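Local coordinates for uncharacterized protein YLR021W (Saccharomyces cerevisiae, PDB 2Z5B) that assists assembly of the 20S proteasome, pairing with POC4 in a heterodimer that binds proteasome precursors and facilitates alpha-ring formation, at residues L27-T32 / K171-M176; N35-L40 / Q138-I143; S50-S55 / I143-K148. One frame throughout, in Å; residues are numbered along the deposited sequence.

From the N terminus, strand 26-33 comes first; contact 1 joins it to the C-terminal helix 162-176 and closes the widest loop of the three. Contacts 2 and 3 are both nested within that loop. Contact 2 sets strand 38-44, next in the chain, beside strand 140-145, and contact 3 sets strand 50-56 along the other edge of strand 140-145. Their segments alternate along the chain, so these two closures cross, and both use I143. The late strand 140-145 is thus inserted between two strands that follow each other in sequence. Contacts 2 and 3 knit the middle of a mixed sheet, and contact 1 lays a helix on that sheet.

Contact 1. Residues L27-T32 / K171-M176; sequences LYVQAT and KCIKDM
M176 reaches from helix 162-176 to V29 and A31 of strand 26-33, a helix-on-sheet contact in an alpha+beta fold. The axes of the two short segments approach to 8.9 Å and cross at -49°, and no hydrogen bond joins them; side chains bridge the gap. CG of M176 is anti to the backbone N and the chain runs on extended to SD, then bends at chi3 (72°), which turns CE back between the two strand residues. V29 and M176 cross at about a right angle, with V29 CG1 3.6 Å from M176 SD. That same CG1 lies 4.0 Å from I173 CG1. Nearer the start of the strand, L27 CD2 meets the thiol of C172, whose SG stands beside its backbone N (chi1 -71°). L40 and Y120 also touch M176. An alanine in place of M176 would probably leave a gap between V29 and A31 and the helix, since SD and CE supply its contacts with them. Q30, its CB directed away from the helix, hydrogen-bonds S3, Q41 and T32. The methionine methyl CE ends 3.6 Å from A31 CB and equally far from V29 CG1.

Contact 2. Residues N35-L40 / Q138-I143; sequences NNTILL and QFSLLI
T37 and S140 meet through their hydroxyls where two parallel strands begin to pair: T37 OG1 and S140 OG, each anti to its own backbone N, share a hydrogen bond of 3.3 Å. A weak bond from I38 N to S140 O follows. Firmer pairing comes next, as L142 N donates to I38 O at 2.9 Å and L40 N to L142 O, also at 2.9 Å. The second is close to straight, 174° at the hydrogen. Together the two bonds hold L142 by both its N and its O. The short segments run 22° from parallel. The side chain of L142 can be traced outward from this grip. Its CB lies 3.9 Å from L39 CD1 and also touches I38 O. The first torsion, -151°, is well short of exactly anti to the backbone N and puts CG 4.1 Å from that same L39 CD1. The CD2 branch stays on the side of L39. The branch ending in CD1 turns the other way, reaching Y52 O of strand 50-56 at 3.7 Å and also touching CB of E53, so this one leucine spans from one neighbouring strand to the other. L141 does its work on the opposite face: its CD1 sits 3.4 Å from I38 O and 3.8 Å from I38 CG2, the two side chains crossing obliquely, and also brushes L40 CB. Beyond the pair, strand 26-33 bonds to L39 through T32, while V54 of strand 50-56 bonds to L141. L39 and L142 face the chain of Protein YPL144W, touching its T118 and Y62 respectively; on the other face I38 packs on Y120 of helix 109-124, and L40 lies against both that helix and helix 162-176.

Contact 3. Residues S50-S55 / I143-K148; sequences STYEVS and ISMSSK
T51 and S144 hold matching first torsions, -65° and -64°, that place each hydroxyl beside its own backbone N, anti to the carbonyl carbon. The two hydroxyls therefore meet across the strands, T51 OG1 to S144 OG at 2.8 Å, in a hydrogen bond either could donate. S144 OG also bonds Y62 OH of the chain of Protein YPL144W, which gives this buried serine oxygen a partner in each chain. T51 and S144 form a non-hydrogen-bonded antiparallel pair, and the pairs before and after it carry the backbone bonds. S50 N donates to M145 O at 2.9 Å, and M145 N returns to S50 O at 2.9 Å from a position tilted 33° out of the carbonyl plane. In the other pair Y52 N reaches I143 O at 2.8 Å, while I143 N reaches Y52 O, again at 2.8 Å. I143 O also takes a CA-H...O contact from T51 CA, 3.1 Å away. On the face carrying Y52 and I143, M145 CG lies at the edge of the tyrosine ring, 4.4 Å from CE2, and I143 CD1 meets V54 CG2 at 4.0 Å. Past the strand, S147 CB touches S50 OG, and S147 OG bonds D49. S146 OG accepts from K148 N, an ST turn. The whole belongs to a two-layer alpha+beta unit: strand 50-56 continues the mixed sheet to strand 95-99, helix 109-124 packs on Y52, V54 and I143, and the face of T51 and S144 adjoins the heterodimer partner.

Contact 1. Residues L27-T32 / K171-M176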
ATOM      1  N   LEU B  27       9.018  13.334   1.964  1.00 39.09           N
ATOM      2  CA  LEU B  27       8.690  12.158   1.159  1.00 37.64           C
ATOM      3  C   LEU B  27       8.851  10.930   2.030  1.00 35.83           C
ATOM      4  O   LEU B  27       9.906  10.725   2.637  1.00 35.80           O
ATOM      5  CB  LEU B  27       9.558  12.044  -0.105  1.00 37.60           C
ATOM      6  CG  LEU B  27       9.130  10.953  -1.110  1.00 38.80           C
ATOM      7  CD1 LEU B  27       7.918  11.395  -1.917  1.00 40.11           C
ATOM      8  CD2 LEU B  27      10.262  10.530  -2.052  1.00 38.44           C
ATOM      9  N   TYR B  28       7.790  10.133   2.108  1.00 34.49           N
ATOM     10  CA  TYR B  28       7.791   8.914   2.924  1.00 32.55           C
ATOM     11  C   TYR B  28       7.414   7.701   2.096  1.00 31.29           C
ATOM     12  O   TYR B  28       6.368   7.673   1.439  1.00 30.25           O
ATOM     13  CB  TYR B  28       6.857   9.038   4.127  1.00 33.25           C
ATOM     14  CG  TYR B  28       6.826   7.781   4.974  1.00 33.45           C
ATOM     15  CD1 TYR B  28       7.899   7.451   5.812  1.00 33.71           C
ATOM     16  CD2 TYR B  28       5.732   6.911   4.924  1.00 33.26           C
ATOM     17  CE1 TYR B  28       7.875   6.283   6.581  1.00 31.72           C
ATOM     18  CE2 TYR B  28       5.702   5.755   5.683  1.00 32.79           C
ATOM     19  CZ  TYR B  28       6.779   5.447   6.499  1.00 33.81           C
ATOM     20  OH  TYR B  28       6.756   4.299   7.247  1.00 33.99           O
ATOM     21  N   VAL B  29       8.302   6.715   2.105  1.00 29.36           N
ATOM     22  CA  VAL B  29       8.074   5.492   1.377  1.00 28.69           C
ATOM     23  C   VAL B  29       8.005   4.360   2.384  1.00 27.93           C
ATOM     24  O   VAL B  29       8.761   4.337   3.378  1.00 25.68           O
ATOM     25  CB  VAL B  29       9.146   5.269   0.318  1.00 29.57           C
ATOM     26  CG1 VAL B  29       8.865   4.037  -0.458  1.00 31.02           C
ATOM     27  CG2 VAL B  29       9.182   6.480  -0.657  1.00 30.76           C
ATOM     28  N   GLN B  30       7.061   3.451   2.156  1.00 26.93           N
ATOM     29  CA  GLN B  30       6.957   2.238   2.978  1.00 26.00           C
ATOM     30  C   GLN B  30       6.466   1.097   2.106  1.00 25.81           C
ATOM     31  O   GLN B  30       5.700   1.304   1.133  1.00 25.18           O
ATOM     32  CB  GLN B  30       6.047   2.457   4.191  1.00 26.10           C
ATOM     33  CG  GLN B  30       5.970   1.253   5.188  1.00 25.75           C
ATOM     34  CD  GLN B  30       5.028   0.147   4.732  1.00 26.65           C
ATOM     35  OE1 GLN B  30       4.179   0.355   3.860  1.00 26.14           O
ATOM     36  NE2 GLN B  30       5.177  -1.036   5.312  1.00 28.26           N
ATOM     37  N   ALA B  31       6.938  -0.106   2.408  1.00 24.70           N
ATOM     38  CA  ALA B  31       6.547  -1.268   1.640  1.00 24.95           C
ATOM     39  C   ALA B  31       6.367  -2.489   2.524  1.00 26.00           C
ATOM     40  O   ALA B  31       7.190  -2.765   3.426  1.00 25.54           O
ATOM     41  CB  ALA B  31       7.549  -1.549   0.546  1.00 25.17           C
ATOM     42  N   THR B  32       5.272  -3.196   2.274  1.00 26.54           N
ATOM     43  CA  THR B  32       5.039  -4.515   2.852  1.00 27.25           C
ATOM     44  C   THR B  32       5.062  -5.535   1.717  1.00 27.39           C
ATOM     45  O   THR B  32       4.440  -5.323   0.681  1.00 27.33           O
ATOM     46  CB  THR B  32       3.676  -4.574   3.586  1.00 26.83           C
ATOM     47  OG1 THR B  32       3.496  -3.381   4.355  1.00 28.03           O
ATOM     48  CG2 THR B  32       3.635  -5.787   4.541  1.00 27.54           C
ATOM     49  N   LYS B 171      15.610   6.149  -6.322  1.00 32.19           N
ATOM     50  CA  LYS B 171      16.688   6.053  -5.329  1.00 33.18           C
ATOM     51  C   LYS B 171      16.158   5.837  -3.898  1.00 31.70           C
ATOM     52  O   LYS B 171      16.705   5.046  -3.158  1.00 31.35           O
ATOM     53  CB  LYS B 171      17.559   7.309  -5.367  1.00 32.73           C
ATOM     54  CG  LYS B 171      18.786   7.211  -4.482  1.00 35.49           C
ATOM     55  CD  LYS B 171      19.715   8.424  -4.663  1.00 35.86           C
ATOM     56  CE  LYS B 171      20.733   8.477  -3.520  1.00 40.19           C
ATOM     57  NZ  LYS B 171      21.505   7.204  -3.444  1.00 42.72           N
ATOM     58  N   CYS B 172      15.105   6.546  -3.529  1.00 31.92           N
ATOM     59  CA  CYS B 172      14.509   6.412  -2.190  1.00 33.03           C
ATOM     60  C   CYS B 172      14.004   4.981  -1.965  1.00 33.14           C
ATOM     61  O   CYS B 172      14.225   4.384  -0.903  1.00 33.35           O
ATOM     62  CB  CYS B 172      13.361   7.419  -2.028  1.00 32.87           C
ATOM     63  SG  CYS B 172      13.889   9.136  -1.909  1.00 36.60           S
ATOM     64  N   ILE B 173      13.365   4.419  -2.991  1.00 33.55           N
ATOM     65  CA  ILE B 173      12.796   3.074  -2.921  1.00 33.76           C
ATOM     66  C   ILE B 173      13.902   2.033  -2.788  1.00 35.32           C
ATOM     67  O   ILE B 173      13.799   1.130  -1.950  1.00 34.76           O
ATOM     68  CB  ILE B 173      11.857   2.787  -4.124  1.00 33.69           C
ATOM     69  CG1 ILE B 173      10.611   3.682  -4.039  1.00 32.70           C
ATOM     70  CG2 ILE B 173      11.470   1.301  -4.182  1.00 32.60           C
ATOM     71  CD1 ILE B 173       9.874   3.896  -5.354  1.00 31.98           C
ATOM     72  N   LYS B 174      14.965   2.187  -3.583  1.00 36.40           N
ATOM     73  CA  LYS B 174      16.173   1.354  -3.487  1.00 38.48           C
ATOM     74  C   LYS B 174      16.895   1.492  -2.133  1.00 38.61           C
ATOM     75  O   LYS B 174      17.377   0.497  -1.585  1.00 39.33           O
ATOM     76  CB  LYS B 174      17.141   1.662  -4.646  1.00 38.46           C
ATOM     77  CG  LYS B 174      18.396   0.766  -4.704  1.00 40.23           C
ATOM     78  CD  LYS B 174      19.175   0.959  -6.010  1.00 41.43           C
ATOM     79  CE  LYS B 174      20.593   0.410  -5.901  1.00 44.27           C
ATOM     80  NZ  LYS B 174      21.454   1.263  -5.023  1.00 48.79           N
ATOM     81  N   ASP B 175      16.957   2.713  -1.597  1.00 38.26           N
ATOM     82  CA  ASP B 175      17.637   2.975  -0.330  1.00 38.21           C
ATOM     83  C   ASP B 175      16.880   2.395   0.865  1.00 37.82           C
ATOM     84  O   ASP B 175      17.475   2.059   1.891  1.00 37.86           O
ATOM     85  CB  ASP B 175      17.903   4.468  -0.145  1.00 38.87           C
ATOM     86  CG  ASP B 175      19.056   4.965  -0.994  1.00 39.92           C
ATOM     87  OD1 ASP B 175      19.857   4.132  -1.485  1.00 42.71           O
ATOM     88  OD2 ASP B 175      19.167   6.194  -1.165  1.00 40.92           O
ATOM     89  N   MET B 176      15.574   2.240   0.700  1.00 37.35           N
ATOM     90  CA  MET B 176      14.747   1.502   1.623  1.00 37.08           C
ATOM     91  C   MET B 176      15.258   0.061   1.791  1.00 38.21           C
ATOM     92  O   MET B 176      15.192  -0.489   2.892  1.00 38.45           O
ATOM     93  CB  MET B 176      13.311   1.512   1.087  1.00 37.69           C
ATOM     94  CG  MET B 176      12.265   0.962   2.003  1.00 35.42           C
ATOM     95  SD  MET B 176      10.635   1.597   1.559  1.00 34.05           S
ATOM     96  CE  MET B 176      10.289   0.747   0.037  1.00 28.90           C
TER

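Contact 2. Residues N35-L40 / Q138-I143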
ATOM      1  N   ASN B  35       3.242 -12.776  -0.554  1.00 35.93           N
ATOM      2  CA  ASN B  35       3.495 -13.844  -1.531  1.00 37.86           C
ATOM      3  C   ASN B  35       3.002 -13.563  -2.933  1.00 37.95           C
ATOM      4  O   ASN B  35       3.556 -14.081  -3.905  1.00 39.43           O
ATOM      5  CB  ASN B  35       2.920 -15.176  -1.056  1.00 38.88           C
ATOM      6  CG  ASN B  35       3.935 -15.996  -0.326  1.00 41.89           C
ATOM      7  OD1 ASN B  35       4.759 -15.452   0.403  1.00 47.88           O
ATOM      8  ND2 ASN B  35       3.903 -17.312  -0.518  1.00 45.63           N
ATOM      9  N   ASN B  36       1.948 -12.768  -3.040  1.00 37.40           N
ATOM     10  CA  ASN B  36       1.369 -12.437  -4.331  1.00 37.06           C
ATOM     11  C   ASN B  36       1.751 -11.048  -4.836  1.00 36.91           C
ATOM     12  O   ASN B  36       1.704 -10.788  -6.039  1.00 37.06           O
ATOM     13  CB  ASN B  36      -0.161 -12.577  -4.287  1.00 37.38           C
ATOM     14  CG  ASN B  36      -0.789 -11.830  -3.111  1.00 36.72           C
ATOM     15  OD1 ASN B  36      -0.182 -11.695  -2.050  1.00 35.11           O
ATOM     16  ND2 ASN B  36      -2.010 -11.336  -3.306  1.00 36.61           N
ATOM     17  N   THR B  37       2.130 -10.152  -3.931  1.00 35.47           N
ATOM     18  CA  THR B  37       2.261  -8.759  -4.315  1.00 34.82           C
ATOM     19  C   THR B  37       3.166  -8.019  -3.334  1.00 33.34           C
ATOM     20  O   THR B  37       3.496  -8.525  -2.263  1.00 32.93           O
ATOM     21  CB  THR B  37       0.853  -8.086  -4.403  1.00 35.34           C
ATOM     22  OG1 THR B  37       0.954  -6.808  -5.042  1.00 38.43           O
ATOM     23  CG2 THR B  37       0.268  -7.892  -3.016  1.00 36.51           C
ATOM     24  N   ILE B  38       3.593  -6.835  -3.723  1.00 31.79           N
ATOM     25  CA  ILE B  38       4.202  -5.913  -2.790  1.00 30.37           C
ATOM     26  C   ILE B  38       3.262  -4.726  -2.705  1.00 29.06           C
ATOM     27  O   ILE B  38       2.695  -4.307  -3.723  1.00 28.59           O
ATOM     28  CB  ILE B  38       5.633  -5.514  -3.222  1.00 30.96           C
ATOM     29  CG1 ILE B  38       6.586  -6.708  -2.961  1.00 32.80           C
ATOM     30  CG2 ILE B  38       6.105  -4.288  -2.452  1.00 30.27           C
ATOM     31  CD1 ILE B  38       7.796  -6.750  -3.816  1.00 34.97           C
ATOM     32  N   LEU B  39       3.047  -4.225  -1.490  1.00 27.16           N
ATOM     33  CA  LEU B  39       2.234  -3.026  -1.316  1.00 26.21           C
ATOM     34  C   LEU B  39       3.159  -1.878  -0.966  1.00 26.03           C
ATOM     35  O   LEU B  39       3.746  -1.869   0.117  1.00 26.72           O
ATOM     36  CB  LEU B  39       1.159  -3.225  -0.236  1.00 25.49           C
ATOM     37  CG  LEU B  39       0.292  -2.012   0.174  1.00 25.73           C
ATOM     38  CD1 LEU B  39      -0.496  -1.490  -1.030  1.00 24.59           C
ATOM     39  CD2 LEU B  39      -0.652  -2.409   1.283  1.00 26.59           C
ATOM     40  N   LEU B  40       3.279  -0.915  -1.884  1.00 25.60           N
ATOM     41  CA  LEU B  40       4.163   0.237  -1.733  1.00 25.10           C
ATOM     42  C   LEU B  40       3.386   1.518  -1.487  1.00 25.51           C
ATOM     43  O   LEU B  40       2.427   1.821  -2.227  1.00 25.67           O
ATOM     44  CB  LEU B  40       5.047   0.407  -2.992  1.00 24.91           C
ATOM     45  CG  LEU B  40       5.999   1.606  -3.029  1.00 24.32           C
ATOM     46  CD1 LEU B  40       7.096   1.449  -1.978  1.00 23.37           C
ATOM     47  CD2 LEU B  40       6.617   1.720  -4.428  1.00 24.88           C
ATOM     48  N   GLN B 138       5.991 -14.706 -11.648  1.00 53.63           N
ATOM     49  CA  GLN B 138       5.484 -13.866 -10.564  1.00 53.50           C
ATOM     50  C   GLN B 138       5.865 -12.374 -10.681  1.00 52.62           C
ATOM     51  O   GLN B 138       7.051 -12.028 -10.674  1.00 53.09           O
ATOM     52  CB  GLN B 138       5.928 -14.429  -9.198  1.00 53.58           C
ATOM     53  CG  GLN B 138       7.442 -14.693  -9.057  1.00 54.40           C
ATOM     54  CD  GLN B 138       7.910 -14.846  -7.615  1.00 54.61           C
ATOM     55  OE1 GLN B 138       9.083 -15.144  -7.360  1.00 56.84           O
ATOM     56  NE2 GLN B 138       7.000 -14.647  -6.664  1.00 56.25           N
ATOM     57  N   PHE B 139       4.857 -11.508 -10.825  1.00 51.40           N
ATOM     58  CA  PHE B 139       4.992 -10.071 -10.489  1.00 49.52           C
ATOM     59  C   PHE B 139       3.707  -9.237 -10.432  1.00 48.11           C
ATOM     60  O   PHE B 139       3.026  -9.012 -11.445  1.00 48.40           O
ATOM     61  CB  PHE B 139       6.042  -9.318 -11.321  1.00 49.79           C
ATOM     62  CG  PHE B 139       6.432  -8.000 -10.707  1.00 50.23           C
ATOM     63  CD1 PHE B 139       7.340  -7.958  -9.644  1.00 49.66           C
ATOM     64  CD2 PHE B 139       5.857  -6.809 -11.147  1.00 49.83           C
ATOM     65  CE1 PHE B 139       7.681  -6.752  -9.045  1.00 48.87           C
ATOM     66  CE2 PHE B 139       6.194  -5.602 -10.555  1.00 49.61           C
ATOM     67  CZ  PHE B 139       7.114  -5.571  -9.507  1.00 48.95           C
ATOM     68  N   SER B 140       3.435  -8.735  -9.232  1.00 45.71           N
ATOM     69  CA  SER B 140       2.331  -7.838  -8.971  1.00 43.21           C
ATOM     70  C   SER B 140       2.816  -6.786  -7.977  1.00 41.39           C
ATOM     71  O   SER B 140       3.542  -7.102  -7.025  1.00 40.56           O
ATOM     72  CB  SER B 140       1.160  -8.631  -8.395  1.00 43.40           C
ATOM     73  OG  SER B 140       0.087  -7.790  -8.046  1.00 45.16           O
ATOM     74  N   LEU B 141       2.433  -5.539  -8.224  1.00 39.17           N
ATOM     75  CA  LEU B 141       2.759  -4.428  -7.346  1.00 37.95           C
ATOM     76  C   LEU B 141       1.576  -3.492  -7.228  1.00 36.35           C
ATOM     77  O   LEU B 141       1.049  -2.992  -8.227  1.00 36.74           O
ATOM     78  CB  LEU B 141       4.011  -3.690  -7.857  1.00 38.07           C
ATOM     79  CG  LEU B 141       4.598  -2.446  -7.184  1.00 38.96           C
ATOM     80  CD1 LEU B 141       4.915  -2.620  -5.686  1.00 37.19           C
ATOM     81  CD2 LEU B 141       5.860  -2.013  -7.932  1.00 39.12           C
ATOM     82  N   LEU B 142       1.167  -3.248  -5.990  1.00 34.65           N
ATOM     83  CA  LEU B 142       0.119  -2.292  -5.678  1.00 33.50           C
ATOM     84  C   LEU B 142       0.786  -1.034  -5.124  1.00 32.31           C
ATOM     85  O   LEU B 142       1.558  -1.111  -4.156  1.00 31.02           O
ATOM     86  CB  LEU B 142      -0.836  -2.945  -4.661  1.00 33.67           C
ATOM     87  CG  LEU B 142      -2.330  -2.648  -4.511  1.00 35.80           C
ATOM     88  CD1 LEU B 142      -3.041  -2.422  -5.819  1.00 35.09           C
ATOM     89  CD2 LEU B 142      -2.993  -3.803  -3.752  1.00 34.22           C
ATOM     90  N   ILE B 143       0.548   0.107  -5.774  1.00 30.79           N
ATOM     91  CA  ILE B 143       1.196   1.369  -5.387  1.00 30.22           C
ATOM     92  C   ILE B 143       0.159   2.394  -4.974  1.00 29.70           C
ATOM     93  O   ILE B 143      -0.690   2.786  -5.771  1.00 29.75           O
ATOM     94  CB  ILE B 143       2.118   1.980  -6.507  1.00 29.85           C
ATOM     95  CG1 ILE B 143       3.153   0.949  -6.971  1.00 30.53           C
ATOM     96  CG2 ILE B 143       2.818   3.254  -5.984  1.00 30.24           C
ATOM     97  CD1 ILE B 143       3.948   1.334  -8.251  1.00 31.44           C
TER

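Contact 3. Residues S50-S55 / I143-K148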
ATOM      1  N   SER B  50      -3.999   8.256  -4.508  1.00 36.32           N
ATOM      2  CA  SER B  50      -4.153   7.414  -5.693  1.00 36.39           C
ATOM      3  C   SER B  50      -3.651   6.008  -5.423  1.00 35.21           C
ATOM      4  O   SER B  50      -2.830   5.804  -4.531  1.00 35.97           O
ATOM      5  CB  SER B  50      -3.392   8.025  -6.879  1.00 36.68           C
ATOM      6  OG  SER B  50      -3.660   9.420  -6.998  1.00 39.58           O
ATOM      7  N   THR B  51      -4.152   5.034  -6.170  1.00 33.68           N
ATOM      8  CA  THR B  51      -3.663   3.657  -6.067  1.00 33.04           C
ATOM      9  C   THR B  51      -3.701   3.003  -7.438  1.00 32.76           C
ATOM     10  O   THR B  51      -4.699   3.121  -8.164  1.00 32.70           O
ATOM     11  CB  THR B  51      -4.461   2.806  -5.040  1.00 32.29           C
ATOM     12  OG1 THR B  51      -4.276   3.334  -3.720  1.00 33.71           O
ATOM     13  CG2 THR B  51      -4.006   1.349  -5.050  1.00 32.61           C
ATOM     14  N   TYR B  52      -2.619   2.308  -7.773  1.00 32.60           N
ATOM     15  CA  TYR B  52      -2.474   1.628  -9.051  1.00 33.18           C
ATOM     16  C   TYR B  52      -2.002   0.210  -8.851  1.00 33.96           C
ATOM     17  O   TYR B  52      -1.189  -0.066  -7.966  1.00 33.58           O
ATOM     18  CB  TYR B  52      -1.482   2.376  -9.958  1.00 33.71           C
ATOM     19  CG  TYR B  52      -1.830   3.836 -10.107  1.00 33.92           C
ATOM     20  CD1 TYR B  52      -2.784   4.262 -11.038  1.00 34.40           C
ATOM     21  CD2 TYR B  52      -1.245   4.789  -9.276  1.00 35.17           C
ATOM     22  CE1 TYR B  52      -3.130   5.618 -11.140  1.00 33.62           C
ATOM     23  CE2 TYR B  52      -1.570   6.129  -9.381  1.00 35.01           C
ATOM     24  CZ  TYR B  52      -2.504   6.539 -10.313  1.00 34.21           C
ATOM     25  OH  TYR B  52      -2.803   7.885 -10.382  1.00 35.44           O
ATOM     26  N   GLU B  53      -2.524  -0.687  -9.674  1.00 34.60           N
ATOM     27  CA  GLU B  53      -2.044  -2.047  -9.720  1.00 37.06           C
ATOM     28  C   GLU B  53      -1.195  -2.220 -10.975  1.00 37.94           C
ATOM     29  O   GLU B  53      -1.655  -1.956 -12.096  1.00 37.58           O
ATOM     30  CB  GLU B  53      -3.217  -3.039  -9.672  1.00 36.67           C
ATOM     31  CG  GLU B  53      -2.788  -4.491  -9.542  1.00 38.74           C
ATOM     32  CD  GLU B  53      -3.932  -5.435  -9.221  1.00 39.62           C
ATOM     33  OE1 GLU B  53      -5.066  -5.243  -9.726  1.00 42.17           O
ATOM     34  OE2 GLU B  53      -3.690  -6.391  -8.455  1.00 44.17           O
ATOM     35  N   VAL B  54       0.056  -2.627 -10.763  1.00 38.82           N
ATOM     36  CA  VAL B  54       1.008  -2.874 -11.839  1.00 40.16           C
ATOM     37  C   VAL B  54       1.288  -4.381 -11.914  1.00 41.27           C
ATOM     38  O   VAL B  54       1.809  -4.975 -10.964  1.00 40.42           O
ATOM     39  CB  VAL B  54       2.321  -2.056 -11.632  1.00 40.00           C
ATOM     40  CG1 VAL B  54       3.104  -1.928 -12.950  1.00 40.22           C
ATOM     41  CG2 VAL B  54       2.009  -0.669 -11.070  1.00 40.48           C
ATOM     42  N   SER B  55       0.912  -5.002 -13.033  1.00 42.75           N
ATOM     43  CA  SER B  55       1.170  -6.429 -13.242  1.00 44.99           C
ATOM     44  C   SER B  55       1.795  -6.713 -14.612  1.00 46.76           C
ATOM     45  O   SER B  55       1.523  -6.009 -15.584  1.00 46.20           O
ATOM     46  CB  SER B  55      -0.105  -7.262 -13.048  1.00 44.90           C
ATOM     47  OG  SER B  55      -1.115  -6.878 -13.961  1.00 45.60           O
ATOM     48  N   ILE B 143       0.548   0.107  -5.774  1.00 30.79           N
ATOM     49  CA  ILE B 143       1.196   1.369  -5.387  1.00 30.22           C
ATOM     50  C   ILE B 143       0.159   2.394  -4.974  1.00 29.70           C
ATOM     51  O   ILE B 143      -0.690   2.786  -5.771  1.00 29.75           O
ATOM     52  CB  ILE B 143       2.118   1.980  -6.507  1.00 29.85           C
ATOM     53  CG1 ILE B 143       3.153   0.949  -6.971  1.00 30.53           C
ATOM     54  CG2 ILE B 143       2.818   3.254  -5.984  1.00 30.24           C
ATOM     55  CD1 ILE B 143       3.948   1.334  -8.251  1.00 31.44           C
ATOM     56  N   SER B 144       0.224   2.819  -3.724  1.00 29.81           N
ATOM     57  CA  SER B 144      -0.599   3.925  -3.261  1.00 30.09           C
ATOM     58  C   SER B 144       0.305   5.131  -3.100  1.00 31.26           C
ATOM     59  O   SER B 144       1.338   5.050  -2.432  1.00 30.33           O
ATOM     60  CB  SER B 144      -1.293   3.587  -1.941  1.00 30.11           C
ATOM     61  OG  SER B 144      -2.210   2.516  -2.095  1.00 29.23           O
ATOM     62  N   MET B 145      -0.070   6.247  -3.710  1.00 32.18           N
ATOM     63  CA  MET B 145       0.795   7.418  -3.693  1.00 35.79           C
ATOM     64  C   MET B 145       0.050   8.749  -3.751  1.00 35.44           C
ATOM     65  O   MET B 145      -1.138   8.780  -4.065  1.00 34.95           O
ATOM     66  CB  MET B 145       1.842   7.323  -4.821  1.00 34.85           C
ATOM     67  CG  MET B 145       1.286   7.234  -6.248  1.00 37.80           C
ATOM     68  SD  MET B 145       2.627   6.969  -7.464  1.00 40.75           S
ATOM     69  CE  MET B 145       3.958   7.837  -6.677  1.00 41.11           C
ATOM     70  N   SER B 146       0.760   9.830  -3.434  1.00 36.31           N
ATOM     71  CA  SER B 146       0.251  11.193  -3.637  1.00 37.84           C
ATOM     72  C   SER B 146       0.468  11.607  -5.090  1.00 38.79           C
ATOM     73  O   SER B 146       1.606  11.634  -5.564  1.00 38.63           O
ATOM     74  CB  SER B 146       0.978  12.174  -2.718  1.00 38.01           C
ATOM     75  OG  SER B 146       0.737  13.528  -3.096  1.00 40.62           O
ATOM     76  N   SER B 147      -0.622  11.939  -5.785  1.00 40.24           N
ATOM     77  CA  SER B 147      -0.559  12.478  -7.143  1.00 41.67           C
ATOM     78  C   SER B 147       0.184  13.822  -7.209  1.00 42.96           C
ATOM     79  O   SER B 147       0.617  14.255  -8.280  1.00 43.30           O
ATOM     80  CB  SER B 147      -1.977  12.659  -7.693  1.00 42.11           C
ATOM     81  OG  SER B 147      -2.715  13.547  -6.872  1.00 41.48           O
ATOM     82  N   LYS B 148       0.321  14.479  -6.062  1.00 43.94           N
ATOM     83  CA  LYS B 148       0.953  15.801  -5.986  1.00 45.13           C
ATOM     84  C   LYS B 148       2.485  15.765  -6.047  1.00 45.42           C
ATOM     85  O   LYS B 148       3.132  16.817  -6.115  1.00 45.63           O
ATOM     86  CB  LYS B 148       0.485  16.541  -4.735  1.00 45.25           C
ATOM     87  CG  LYS B 148      -1.038  16.680  -4.652  1.00 47.61           C
ATOM     88  CD  LYS B 148      -1.466  18.086  -4.250  1.00 50.68           C
ATOM     89  CE  LYS B 148      -1.634  19.002  -5.470  1.00 52.04           C
ATOM     90  NZ  LYS B 148      -2.805  18.623  -6.326  1.00 52.54           N
TER